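Local coordinates for protein putative acetamidase/formamidase (PDB 5UBU) that probably hydrolyses carbon-nitrogen bonds of linear amides such as acetamide or formamide, and holds two neighbouring sodium ions in this crystal, at residues Y105-M109 with I199-S203; P116-M122 with K145-L151; G171-P177 with H190-D195; G219-A223 with A234-S239; Q225-I230 with R310-D316. All coordinates share one frame; numbering follows the deposited sequence.

Overall arrangement
The contacts run from the metal centre to the subunit boundary. Interactions 3 and 4 are buried, belong to the same sheet through the neighbouring strands 169-175 and 214-222, and supply the protein ligands of two sodium ions. Interaction 5, also buried, brings a loop and the end of strand 308-313 beside that centre, and its acidic side chains lie beside those of interaction 3. Interactions 1 and 2 are partly exposed and bind no metal: the first fastens a turn to strand 101-111 by backbone bonds and apolar packing, the second is an antiparallel strand pair about 10 Å, centre to centre, from interaction 4. Interactions 2, 4 and 5 touch the second subunit.

Interaction 1. Residues Y105-M109 with I199-S203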
# COMPACT_ATOMS: atom_id res chain seq x y z
N TYR B 105 15.75 5.94 29.09
CA TYR B 105 16.52 4.71 29.27
C TYR B 105 15.74 3.77 30.17
O TYR B 105 15.45 4.10 31.30
CB TYR B 105 17.91 5.00 29.85
CG TYR B 105 18.65 3.76 30.27
CD1 TYR B 105 18.98 2.78 29.33
CD2 TYR B 105 19.04 3.55 31.59
CE1 TYR B 105 19.64 1.62 29.70
CE2 TYR B 105 19.71 2.39 31.97
CZ TYR B 105 20.01 1.43 31.02
OH TYR B 105 20.67 0.28 31.36
N ILE B 106 15.40 2.59 29.65
CA ILE B 106 14.66 1.60 30.43
C ILE B 106 15.68 0.75 31.18
O ILE B 106 16.53 0.10 30.56
CB ILE B 106 13.77 0.73 29.53
CG1 ILE B 106 12.81 1.62 28.71
CG2 ILE B 106 12.99 -0.27 30.38
CD1 ILE B 106 11.98 0.87 27.68
N GLU B 107 15.62 0.76 32.51
CA GLU B 107 16.56 -0.01 33.32
C GLU B 107 16.11 -1.44 33.50
O GLU B 107 16.90 -2.37 33.34
CB GLU B 107 16.72 0.59 34.72
CG GLU B 107 17.32 1.98 34.79
CD GLU B 107 17.54 2.43 36.21
OE1 GLU B 107 17.90 3.61 36.42
OE2 GLU B 107 17.33 1.61 37.13
N SER B 108 14.83 -1.59 33.87
CA SER B 108 14.26 -2.89 34.15
C SER B 108 12.74 -2.91 34.02
O SER B 108 12.07 -1.88 34.08
CB SER B 108 14.64 -3.29 35.57
OG SER B 108 14.21 -2.32 36.50
N MSE B 109 12.21 -4.13 33.86
CA MSE B 109 10.78 -4.36 33.72
C MSE B 109 10.47 -5.68 34.39
O MSE B 109 11.00 -6.72 33.98
CB MSE B 109 10.41 -4.42 32.25
CG MSE B 109 10.49 -3.05 31.58
SE MSE B 109 9.89 -3.19 29.72
CE MSE B 109 7.99 -3.54 30.04
N ILE B 199 12.63 -1.93 22.29
CA ILE B 199 12.44 -0.88 23.29
C ILE B 199 12.17 -1.50 24.67
O ILE B 199 11.07 -1.41 25.22
CB ILE B 199 11.32 0.09 22.84
CG1 ILE B 199 11.75 0.74 21.52
CG2 ILE B 199 11.07 1.18 23.89
CD1 ILE B 199 10.71 1.63 20.90
N GLY B 200 13.20 -2.13 25.21
CA GLY B 200 13.13 -2.78 26.52
C GLY B 200 14.36 -2.45 27.36
O GLY B 200 15.12 -1.53 27.02
N PRO B 201 14.56 -3.19 28.46
CA PRO B 201 15.73 -2.98 29.32
C PRO B 201 17.01 -2.94 28.50
O PRO B 201 17.21 -3.80 27.65
CB PRO B 201 15.70 -4.18 30.25
CG PRO B 201 14.26 -4.53 30.35
CD PRO B 201 13.65 -4.21 29.02
N GLY B 202 17.84 -1.94 28.75
CA GLY B 202 19.09 -1.77 28.02
C GLY B 202 18.98 -0.92 26.77
O GLY B 202 19.93 -0.85 26.00
N SER B 203 17.83 -0.26 26.57
CA SER B 203 17.63 0.59 25.40
C SER B 203 17.35 2.02 25.85
O SER B 203 16.82 2.25 26.93
CB SER B 203 16.44 0.10 24.57
OG SER B 203 15.19 0.35 25.21
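I106 meets the turn G200-S203 with both polar groups of its backbone. Its N donates a hydrogen bond to S203 O (3.1 Å), and its O accepts one from G202 N (3.0 Å). Each of these carbonyls takes a CA-H...O contact as well, S203 O from Y105 CA and I106 O from P201 CA. Together they join the loop to strand 101-111 just where strand 203-208 sets out antiparallel beside it.

The loop has its own polar bracing as a type II beta turn. P201 fits the second position, where its ring fixes phi, and G202 takes the third, at a phi of 90° that glycine adopts easily. S203 OG donates to G200 O (2.6 Å), approaching in the carbonyl plane on a lone pair; a chi1 of 72° folds the hydroxyl back to that oxygen.

Apolar contacts fill the rest. I106 straddles the loop: its CD1 end reaches I199 CG2 (3.9 Å), while its CG2 branch faces P201 CD (4.2 Å). M109, a selenomethionine, crosses the proline ring at about a right angle, SE lying 4.0 Å from P201 CD. The Y105 ring slants past the turn, its CE1 beside G202 CA (3.8 Å), where the glycine presents a bare backbone.

On the strand, E107 and S108 form a classic beta bulge facing T242, and E107 turns outward to a salt bridge with R55. The polar burden between the segments is therefore met by backbone atoms, so the side chains facing the turn can be largely hydrophobic.

Interaction 2. Residues P116-M122 with K145-L151; sequences PHGICAM and KVRMIKL
This is an antiparallel pairing of strands 117-122 and 145-151, on the flank of the chain, with 117-122 outermost within the chain in a four-stranded sheet. G118 with I149 and C120 with R147 are hydrogen-bonded pairs: G118 N reaches I149 O at 2.7 Å, and R147 N reaches C120 O at 2.8 Å. H117 with K150, I119 with M148 and A121 with V146 are the non-hydrogen-bonded pairs alternating with them.

On the face carrying I119, the chain of M148, a selenomethionine, bends twice, at chi2 (-82°) and chi3, and runs alongside I119. SE lies 3.8 Å from I119 CG1, and CE reaches H117 CB (4.0 Å), the M148 and H117 side chains crossing at about a right angle. The imidazole of H117 leans across K150, with CD2 beside K150 CA.

The four strands follow one another in the sheet as in the chain, an antiparallel meander, although a long irregular loop joins these first two. L151 splits its methyls between two partners: CD1 meets P116 CB (4.0 Å), and CD2 lies against G118 CA (3.9 Å), where glycine adds no bulk. On the C120 side, the guanidinium of R147 has I149 CD1 over one face, offset toward the rim, a salt bridge to E71 and a cation-pi contact with W158. C120, K145 and R147 pack on Q305 and M301 of the second subunit, and M122 meets its W297.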
# COMPACT_ATOMS: atom_id res chain seq x y z
N PRO B 116 1.49 -13.27 38.85
CA PRO B 116 1.20 -12.46 37.66
C PRO B 116 0.91 -13.24 36.40
O PRO B 116 1.54 -14.27 36.13
CB PRO B 116 2.48 -11.65 37.48
CG PRO B 116 3.55 -12.52 38.03
CD PRO B 116 2.94 -13.29 39.16
N HIS B 117 -0.03 -12.74 35.62
CA HIS B 117 -0.39 -13.36 34.35
C HIS B 117 -0.37 -12.34 33.21
O HIS B 117 -0.78 -11.20 33.39
CB HIS B 117 -1.77 -14.04 34.39
CG HIS B 117 -1.83 -15.23 35.30
ND1 HIS B 117 -2.18 -15.13 36.63
CD2 HIS B 117 -1.62 -16.55 35.06
CE1 HIS B 117 -2.19 -16.34 37.17
NE2 HIS B 117 -1.86 -17.22 36.23
N GLY B 118 0.13 -12.79 32.06
CA GLY B 118 0.14 -12.00 30.84
C GLY B 118 -1.08 -12.45 30.06
O GLY B 118 -1.67 -13.46 30.39
N ILE B 119 -1.46 -11.70 29.03
CA ILE B 119 -2.64 -12.03 28.22
C ILE B 119 -2.43 -11.80 26.74
O ILE B 119 -1.99 -10.74 26.33
CB ILE B 119 -3.83 -11.14 28.62
CG1 ILE B 119 -4.20 -11.37 30.09
CG2 ILE B 119 -5.07 -11.47 27.78
CD1 ILE B 119 -5.19 -10.35 30.65
N CYS B 120 -2.74 -12.80 25.93
CA CYS B 120 -2.69 -12.68 24.48
C CYS B 120 -4.13 -12.88 24.05
O CYS B 120 -4.83 -13.75 24.58
CB CYS B 120 -1.79 -13.72 23.82
SG CYS B 120 -1.77 -13.54 22.01
N ALA B 121 -4.58 -12.08 23.09
CA ALA B 121 -5.96 -12.18 22.63
C ALA B 121 -6.13 -11.92 21.15
O ALA B 121 -5.36 -11.17 20.54
CB ALA B 121 -6.83 -11.20 23.42
N MSE B 122 -7.16 -12.56 20.60
CA MSE B 122 -7.53 -12.41 19.20
C MSE B 122 -8.81 -11.64 19.27
O MSE B 122 -9.86 -12.19 19.56
CB MSE B 122 -7.72 -13.75 18.53
CG MSE B 122 -6.41 -14.28 17.96
SE MSE B 122 -6.69 -16.17 17.43
CE MSE B 122 -7.78 -15.89 15.83
N LYS B 145 -10.45 -15.50 20.75
CA LYS B 145 -9.62 -16.23 21.72
C LYS B 145 -8.88 -15.37 22.75
O LYS B 145 -8.55 -14.21 22.50
CB LYS B 145 -8.59 -17.12 21.00
CG LYS B 145 -8.97 -18.57 20.81
CD LYS B 145 -10.16 -18.81 19.90
CE LYS B 145 -10.66 -20.25 20.08
NZ LYS B 145 -9.60 -21.29 19.90
N VAL B 146 -8.62 -15.99 23.89
CA VAL B 146 -7.90 -15.38 25.01
C VAL B 146 -7.01 -16.44 25.66
O VAL B 146 -7.45 -17.57 25.90
CB VAL B 146 -8.87 -14.83 26.10
CG1 VAL B 146 -8.10 -14.30 27.30
CG2 VAL B 146 -9.76 -13.75 25.51
N ARG B 147 -5.77 -16.06 25.94
CA ARG B 147 -4.82 -16.94 26.60
C ARG B 147 -4.31 -16.24 27.85
O ARG B 147 -3.82 -15.12 27.75
CB ARG B 147 -3.66 -17.26 25.68
CG ARG B 147 -3.98 -18.16 24.50
CD ARG B 147 -4.43 -19.57 24.91
NE ARG B 147 -3.79 -20.02 26.14
CZ ARG B 147 -2.55 -20.51 26.26
NH1 ARG B 147 -1.74 -20.62 25.21
NH2 ARG B 147 -2.11 -20.89 27.45
N MSE B 148 -4.43 -16.89 29.01
CA MSE B 148 -3.95 -16.36 30.29
C MSE B 148 -2.66 -17.11 30.47
O MSE B 148 -2.66 -18.30 30.70
CB MSE B 148 -4.88 -16.70 31.43
CG MSE B 148 -6.21 -15.97 31.33
SE MSE B 148 -5.91 -14.17 32.06
CE MSE B 148 -5.71 -14.51 33.98
N ILE B 149 -1.55 -16.40 30.35
CA ILE B 149 -0.24 -17.01 30.45
C ILE B 149 0.45 -16.63 31.75
O ILE B 149 0.61 -15.46 32.07
CB ILE B 149 0.68 -16.55 29.28
CG1 ILE B 149 -0.02 -16.70 27.92
CG2 ILE B 149 2.03 -17.27 29.33
CD1 ILE B 149 -0.71 -18.02 27.74
N LYS B 150 0.88 -17.65 32.48
CA LYS B 150 1.59 -17.46 33.74
C LYS B 150 2.97 -16.98 33.33
O LYS B 150 3.46 -17.34 32.27
CB LYS B 150 1.66 -18.80 34.47
CG LYS B 150 1.94 -18.78 35.96
CD LYS B 150 1.86 -20.23 36.49
CE LYS B 150 1.47 -20.34 37.97
NZ LYS B 150 0.04 -19.94 38.17
N LEU B 151 3.59 -16.15 34.15
CA LEU B 151 4.93 -15.66 33.80
C LEU B 151 5.72 -15.21 35.01
O LEU B 151 5.16 -15.02 36.08
CB LEU B 151 4.85 -14.56 32.72
CG LEU B 151 3.91 -13.35 32.87
CD1 LEU B 151 4.34 -12.44 33.99
CD2 LEU B 151 3.88 -12.56 31.58

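Interaction 3. Residues G171-P177 with H190-D195. With NA (sodium ion), chain H.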
# COMPACT_ATOMS: atom_id res chain seq x y z
N GLY B 171 5.44 -1.18 24.70
CA GLY B 171 4.72 -1.06 23.44
C GLY B 171 4.40 0.38 23.11
O GLY B 171 4.50 0.78 21.95
N THR B 172 4.00 1.15 24.12
CA THR B 172 3.66 2.57 23.93
C THR B 172 4.54 3.50 24.75
O THR B 172 4.43 3.57 25.96
CB THR B 172 2.19 2.88 24.31
OG1 THR B 172 1.97 2.58 25.70
CG2 THR B 172 1.21 2.08 23.46
N LEU B 173 5.43 4.21 24.07
CA LEU B 173 6.33 5.18 24.69
C LEU B 173 6.21 6.43 23.83
O LEU B 173 6.47 6.38 22.63
CB LEU B 173 7.77 4.66 24.73
CG LEU B 173 8.77 5.56 25.46
CD1 LEU B 173 8.37 5.75 26.92
CD2 LEU B 173 10.19 5.02 25.35
N SER B 174 5.81 7.55 24.41
CA SER B 174 5.62 8.75 23.61
C SER B 174 5.68 10.07 24.36
O SER B 174 5.72 10.12 25.58
CB SER B 174 4.25 8.66 22.93
OG SER B 174 3.22 8.51 23.89
N VAL B 175 5.69 11.14 23.57
CA VAL B 175 5.66 12.50 24.07
C VAL B 175 4.49 13.19 23.37
O VAL B 175 4.05 12.74 22.31
CB VAL B 175 6.98 13.26 23.88
CG1 VAL B 175 8.04 12.70 24.80
CG2 VAL B 175 7.44 13.23 22.44
N SER B 176 3.97 14.26 23.95
CA SER B 176 2.83 14.96 23.36
C SER B 176 3.12 15.70 22.07
O SER B 176 4.21 16.22 21.89
CB SER B 176 2.28 15.99 24.35
OG SER B 176 1.25 16.76 23.76
N PRO B 177 2.14 15.69 21.14
CA PRO B 177 2.26 16.51 19.95
C PRO B 177 2.10 17.97 20.38
O PRO B 177 1.73 18.23 21.53
CB PRO B 177 1.07 16.08 19.10
CG PRO B 177 0.83 14.68 19.47
CD PRO B 177 1.20 14.57 20.93
N HIS B 190 5.64 11.14 17.18
CA HIS B 190 5.77 11.46 18.60
C HIS B 190 6.07 10.21 19.42
O HIS B 190 6.23 10.29 20.64
CB HIS B 190 4.44 12.04 19.09
CG HIS B 190 3.35 11.03 19.21
ND1 HIS B 190 2.86 10.32 18.13
CD2 HIS B 190 2.62 10.63 20.28
CE1 HIS B 190 1.90 9.51 18.53
NE2 HIS B 190 1.73 9.67 19.83
N GLY B 191 6.17 9.07 18.75
CA GLY B 191 6.39 7.78 19.38
C GLY B 191 5.05 7.07 19.31
O GLY B 191 4.52 6.84 18.21
N GLY B 192 4.49 6.72 20.46
CA GLY B 192 3.18 6.08 20.51
C GLY B 192 3.23 4.57 20.57
O GLY B 192 4.21 4.00 21.05
N ASN B 193 2.16 3.93 20.08
CA ASN B 193 2.02 2.48 20.07
C ASN B 193 2.86 1.87 18.95
O ASN B 193 2.33 1.36 17.95
CB ASN B 193 0.54 2.11 19.92
CG ASN B 193 0.26 0.65 20.16
OD1 ASN B 193 1.00 -0.03 20.86
ND2 ASN B 193 -0.85 0.16 19.62
N MSE B 194 4.17 1.90 19.13
CA MSE B 194 5.12 1.40 18.14
C MSE B 194 5.27 -0.10 18.15
O MSE B 194 5.51 -0.70 17.11
CB MSE B 194 6.49 2.01 18.42
CG MSE B 194 6.48 3.53 18.27
SE MSE B 194 8.20 4.28 18.83
CE MSE B 194 8.09 3.96 20.77
N ASP B 195 5.15 -0.71 19.32
CA ASP B 195 5.30 -2.16 19.47
C ASP B 195 6.59 -2.66 18.80
O ASP B 195 6.56 -3.55 17.96
CB ASP B 195 4.07 -2.89 18.93
CG ASP B 195 2.78 -2.57 19.69
OD1 ASP B 195 2.84 -2.18 20.88
OD2 ASP B 195 1.70 -2.76 19.10
NA NA H . 0.68 -2.14 21.53
O HOH W 1 -1.17 -3.37 19.64
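T172, L173, S174 and V175 pair with H190 to N193 as a short antiparallel strand pair in the mixed sheet that carries most of the metal ligands. Its tight part is the end with H190. V175 N donates to H190 O (3.1 Å), and G192 N donates to L173 O (3.0 Å). The glycines G191 and G192 both have positive phi, which glycine tolerates well, and let the backbones come close. H190 has CG between its backbone N and carbonyl carbon (chi1 72°), which carries the ring forward beside S174, with G192 N over one face, offset toward the rim. V175 O then lies in the ring plane at its edge. From the loop, M194 bends its CE methyl in to L173 CB (4.0 Å).

Toward N193 the pairing is looser: L173 N to G192 O is 3.3 Å, the donor standing above the carbonyl plane, and the chain departs through an inverse gamma turn centred on N193. A further backbone bond there joins D195 N to G171 O (3.1 Å), on a lone pair in the carbonyl plane. A water enters the metal shell here. N193 offers the neutral amide oxygen OD1 to the sodium (2.2 Å), while its ND2 donates to L185 O; D220 from the neighbouring strand completes the protein ligands. D195 spans the ion unevenly with both carboxylate oxygens, OD1 at 2.3 Å and OD2 at 2.7 Å.

Interaction 4. Residues G219-A223 with A234-S239; sequences GDAHA and AVEFAS. With NA (sodium ion), chain G; NA (sodium ion), chain H.
D220, H222 and E236 close round one sodium ion. E236 chelates it through OE1 and OE2, each 2.2 Å from the metal. H222 contributes NE2 (2.3 Å), and D220 OD1 stands at 2.3 Å. D220 OD2 binds the second sodium at 2.2 Å and also the first, more loosely at 2.9 Å, so the carboxylate bridges the ions. The carboxylate planes of D220 and E236 are only 20° apart, whereas the imidazole is turned 75° from that of E236, whose OE2 lies at the ring edge. With CG of D220 anti to its backbone N (chi1 -175°), the acid extends out to both metals.

A second shell holds these ligands. A234 CB sits over the centre of the H222 ring, a CH-pi contact (3.6 Å to the centroid), and D220 O lies over the opposite face, offset toward the rim. A234 N donates to E236 OE1 (3.1 Å) from above the carboxylate plane, fixing the glutamate.

Behind these ligands the two backbones are joined by A223 N to V235 O (2.9 Å) and F237 N to A221 O, while a water links A221 N with F237 O. The F237 ring has A223 CB over one face and its CE1 against A221 CB; small alanines suit this close approach. Further out, L151 covers A223 and V235, and Q305 of the second subunit packs on A234 and V235.

Two acids and an imidazole complete one site, and D220 ties it to the second, which N193 and D195 complete; such a dinuclear centre is consistent with metal-assisted hydrolysis.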
# COMPACT_ATOMS: atom_id res chain seq x y z
N GLY B 219 3.37 3.00 28.71
CA GLY B 219 2.38 1.95 28.97
C GLY B 219 2.50 0.76 28.05
O GLY B 219 3.46 0.65 27.30
N ASP B 220 1.52 -0.14 28.13
CA ASP B 220 1.46 -1.33 27.28
C ASP B 220 2.75 -2.16 27.31
O ASP B 220 3.46 -2.30 26.32
CB ASP B 220 1.09 -0.90 25.84
CG ASP B 220 0.88 -2.08 24.89
OD1 ASP B 220 0.45 -3.19 25.30
OD2 ASP B 220 1.11 -1.85 23.69
N ALA B 221 3.05 -2.72 28.48
CA ALA B 221 4.22 -3.55 28.63
C ALA B 221 3.95 -4.92 28.00
O ALA B 221 2.83 -5.44 28.09
CB ALA B 221 4.57 -3.71 30.10
N HIS B 222 4.97 -5.48 27.33
CA HIS B 222 4.86 -6.81 26.72
C HIS B 222 5.91 -7.73 27.32
O HIS B 222 7.05 -7.33 27.47
CB HIS B 222 5.10 -6.80 25.21
CG HIS B 222 4.10 -6.03 24.42
ND1 HIS B 222 4.43 -5.35 23.27
CD2 HIS B 222 2.79 -5.78 24.64
CE1 HIS B 222 3.35 -4.76 22.78
NE2 HIS B 222 2.35 -5.00 23.60
N ALA B 223 5.52 -8.96 27.64
CA ALA B 223 6.46 -9.94 28.20
C ALA B 223 7.34 -10.51 27.09
O ALA B 223 8.41 -11.04 27.35
CB ALA B 223 5.72 -11.05 28.91
N ALA B 234 0.46 -8.99 21.84
CA ALA B 234 1.63 -9.71 22.30
C ALA B 234 1.17 -10.32 23.62
O ALA B 234 -0.02 -10.59 23.78
CB ALA B 234 2.77 -8.74 22.51
N VAL B 235 2.09 -10.60 24.53
CA VAL B 235 1.71 -11.10 25.85
C VAL B 235 1.63 -9.82 26.69
O VAL B 235 2.63 -9.34 27.20
CB VAL B 235 2.70 -12.14 26.43
CG1 VAL B 235 2.37 -12.45 27.89
CG2 VAL B 235 2.68 -13.41 25.59
N GLU B 236 0.41 -9.29 26.79
CA GLU B 236 0.14 -8.05 27.51
C GLU B 236 0.15 -8.27 29.02
O GLU B 236 -0.49 -9.21 29.52
CB GLU B 236 -1.26 -7.55 27.14
CG GLU B 236 -1.58 -7.49 25.65
CD GLU B 236 -0.71 -6.52 24.88
OE1 GLU B 236 -0.64 -6.67 23.64
OE2 GLU B 236 -0.11 -5.62 25.50
N PHE B 237 0.85 -7.42 29.77
CA PHE B 237 0.90 -7.57 31.23
C PHE B 237 1.12 -6.25 31.97
O PHE B 237 1.54 -5.25 31.40
CB PHE B 237 1.96 -8.63 31.64
CG PHE B 237 3.39 -8.12 31.63
CD1 PHE B 237 3.99 -7.67 30.48
CD2 PHE B 237 4.16 -8.19 32.79
CE1 PHE B 237 5.31 -7.23 30.48
CE2 PHE B 237 5.49 -7.76 32.78
CZ PHE B 237 6.06 -7.29 31.63
N ALA B 238 0.78 -6.27 33.26
CA ALA B 238 0.95 -5.15 34.16
C ALA B 238 2.39 -5.27 34.66
O ALA B 238 2.81 -6.36 35.05
CB ALA B 238 -0.04 -5.24 35.30
N SER B 239 3.13 -4.16 34.66
CA SER B 239 4.55 -4.18 35.06
C SER B 239 5.02 -3.08 35.97
O SER B 239 4.33 -2.08 36.17
CB SER B 239 5.43 -4.07 33.81
OG SER B 239 5.39 -2.75 33.28
NA NA G . 0.06 -4.54 23.54
NA NA H . 0.68 -2.14 21.53
O HOH W 2 1.53 -2.70 31.25
O HOH W 1 -1.17 -3.37 19.64

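Interaction 5. Residues Q225-I230 with R310-D316; sequences QGDGEI and RLGNMVD
E229 reaches across V315 because its CG is anti to the backbone N (chi1 -167°) and its chain extended. Its OE1 comes to V315 CG2 (3.6 Å), the two side chains crossing at about a right angle. OE1 also stands 4.1 Å from D316 OD2, a second acid close to the sodium site. D227 turns CG the other way, beside its own N (chi1 -64°), and so faces R310. Their salt bridge is long, D227 OD1 to R310 NH2 at 3.4 Å, with the carboxylate and guanidinium planes 59° apart. A water links D227 OD2 to R310 NH2, and R310 has a second acid in D198.

Between these side chains G228 N donates to G312 O (2.8 Å), and M314 N to G228 O (3.0 Å). G228 is the third residue of a type II turn from G226 to E229, where its positive phi suits glycine, and L311 packs on its bare CA.

N313 OD1 accepts from V315 N (3.2 Å) on an in-plane lone pair and from D316 N (3.1 Å) above the plane, an Asx turn and motif.

Strand 308-313 is an outermost strand within the chain, bound to strand 319-326 with a classic bulge at G312 and N313 facing T320. From the second subunit, helix 273-291 brings T277 to L311, R278 to M314 and the Y281 hydroxyl to D227 O, and V309 N bonds D227 OD2.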
# COMPACT_ATOMS: atom_id res chain seq x y z
N GLN B 225 7.31 -10.45 22.26
CA GLN B 225 6.58 -10.07 21.04
C GLN B 225 7.32 -10.47 19.78
O GLN B 225 8.53 -10.31 19.68
CB GLN B 225 6.32 -8.56 20.96
CG GLN B 225 5.54 -8.11 19.72
CD GLN B 225 5.50 -6.62 19.54
OE1 GLN B 225 5.15 -5.88 20.45
NE2 GLN B 225 5.84 -6.17 18.35
N GLY B 226 6.55 -10.95 18.80
CA GLY B 226 7.10 -11.33 17.51
C GLY B 226 7.15 -10.12 16.59
O GLY B 226 6.51 -9.09 16.84
N ASP B 227 7.94 -10.23 15.52
CA ASP B 227 8.06 -9.16 14.55
C ASP B 227 6.72 -9.04 13.83
O ASP B 227 6.26 -9.99 13.20
CB ASP B 227 9.19 -9.45 13.55
CG ASP B 227 10.57 -9.52 14.21
OD1 ASP B 227 10.70 -9.16 15.40
OD2 ASP B 227 11.53 -9.92 13.52
N GLY B 228 6.09 -7.88 13.98
CA GLY B 228 4.79 -7.62 13.38
C GLY B 228 3.61 -7.74 14.34
O GLY B 228 2.55 -7.19 14.05
N GLU B 229 3.78 -8.46 15.46
CA GLU B 229 2.72 -8.67 16.47
C GLU B 229 1.48 -9.13 15.70
O GLU B 229 0.36 -8.68 15.97
CB GLU B 229 2.49 -7.34 17.21
CG GLU B 229 1.67 -7.41 18.48
CD GLU B 229 1.39 -6.03 19.06
OE1 GLU B 229 1.29 -5.07 18.27
OE2 GLU B 229 1.25 -5.89 20.30
N ILE B 230 1.71 -10.04 14.76
CA ILE B 230 0.66 -10.46 13.83
C ILE B 230 -0.76 -10.78 14.27
O ILE B 230 -1.66 -10.45 13.51
CB ILE B 230 1.05 -11.58 12.86
CG1 ILE B 230 1.76 -12.67 13.61
CG2 ILE B 230 1.80 -10.99 11.70
CD1 ILE B 230 1.88 -13.93 12.79
N ARG B 310 13.72 -3.98 11.39
CA ARG B 310 12.89 -4.61 12.37
C ARG B 310 11.46 -4.23 12.13
O ARG B 310 11.12 -3.06 12.20
CB ARG B 310 13.29 -4.24 13.81
CG ARG B 310 12.24 -4.62 14.85
CD ARG B 310 12.86 -5.28 16.05
NE ARG B 310 13.10 -6.70 15.84
CZ ARG B 310 13.84 -7.48 16.63
NH1 ARG B 310 14.50 -7.00 17.68
NH2 ARG B 310 13.98 -8.78 16.31
N LEU B 311 10.62 -5.23 11.84
CA LEU B 311 9.21 -4.98 11.69
C LEU B 311 8.66 -4.97 13.12
O LEU B 311 8.72 -5.97 13.83
CB LEU B 311 8.55 -6.06 10.84
CG LEU B 311 7.02 -5.95 10.72
CD1 LEU B 311 6.64 -4.61 10.13
CD2 LEU B 311 6.44 -7.08 9.89
N GLY B 312 8.17 -3.81 13.55
CA GLY B 312 7.59 -3.66 14.88
C GLY B 312 6.20 -4.23 14.89
O GLY B 312 6.01 -5.39 15.24
N ASN B 313 5.22 -3.42 14.49
CA ASN B 313 3.84 -3.87 14.46
C ASN B 313 3.33 -3.75 13.04
O ASN B 313 3.83 -2.95 12.27
CB ASN B 313 2.96 -3.03 15.41
CG ASN B 313 2.46 -1.74 14.80
OD1 ASN B 313 1.56 -1.75 13.96
ND2 ASN B 313 2.96 -0.60 15.29
N MSE B 314 2.35 -4.57 12.70
CA MSE B 314 1.75 -4.47 11.38
C MSE B 314 0.26 -4.68 11.61
O MSE B 314 -0.44 -5.20 10.76
CB MSE B 314 2.54 -5.31 10.39
CG MSE B 314 2.14 -6.74 10.05
SE MSE B 314 2.06 -6.86 8.09
CE MSE B 314 0.17 -7.40 7.98
N VAL B 315 -0.21 -4.19 12.75
CA VAL B 315 -1.61 -4.32 13.16
C VAL B 315 -2.29 -3.02 13.59
O VAL B 315 -3.50 -2.84 13.41
CB VAL B 315 -1.74 -5.36 14.30
CG1 VAL B 315 -1.18 -6.71 13.86
CG2 VAL B 315 -1.04 -4.92 15.58
N ASP B 316 -1.52 -2.10 14.15
CA ASP B 316 -2.06 -0.83 14.65
C ASP B 316 -2.44 0.12 13.50
O ASP B 316 -2.06 -0.12 12.36
CB ASP B 316 -1.00 -0.22 15.59
CG ASP B 316 -0.67 -1.15 16.78
OD1 ASP B 316 -1.61 -1.75 17.37
OD2 ASP B 316 0.52 -1.25 17.14
O HOH W 3 11.89 -7.81 11.66
O HOH W 4 14.01 -9.98 13.42
O HOH W 1 -1.17 -3.37 19.64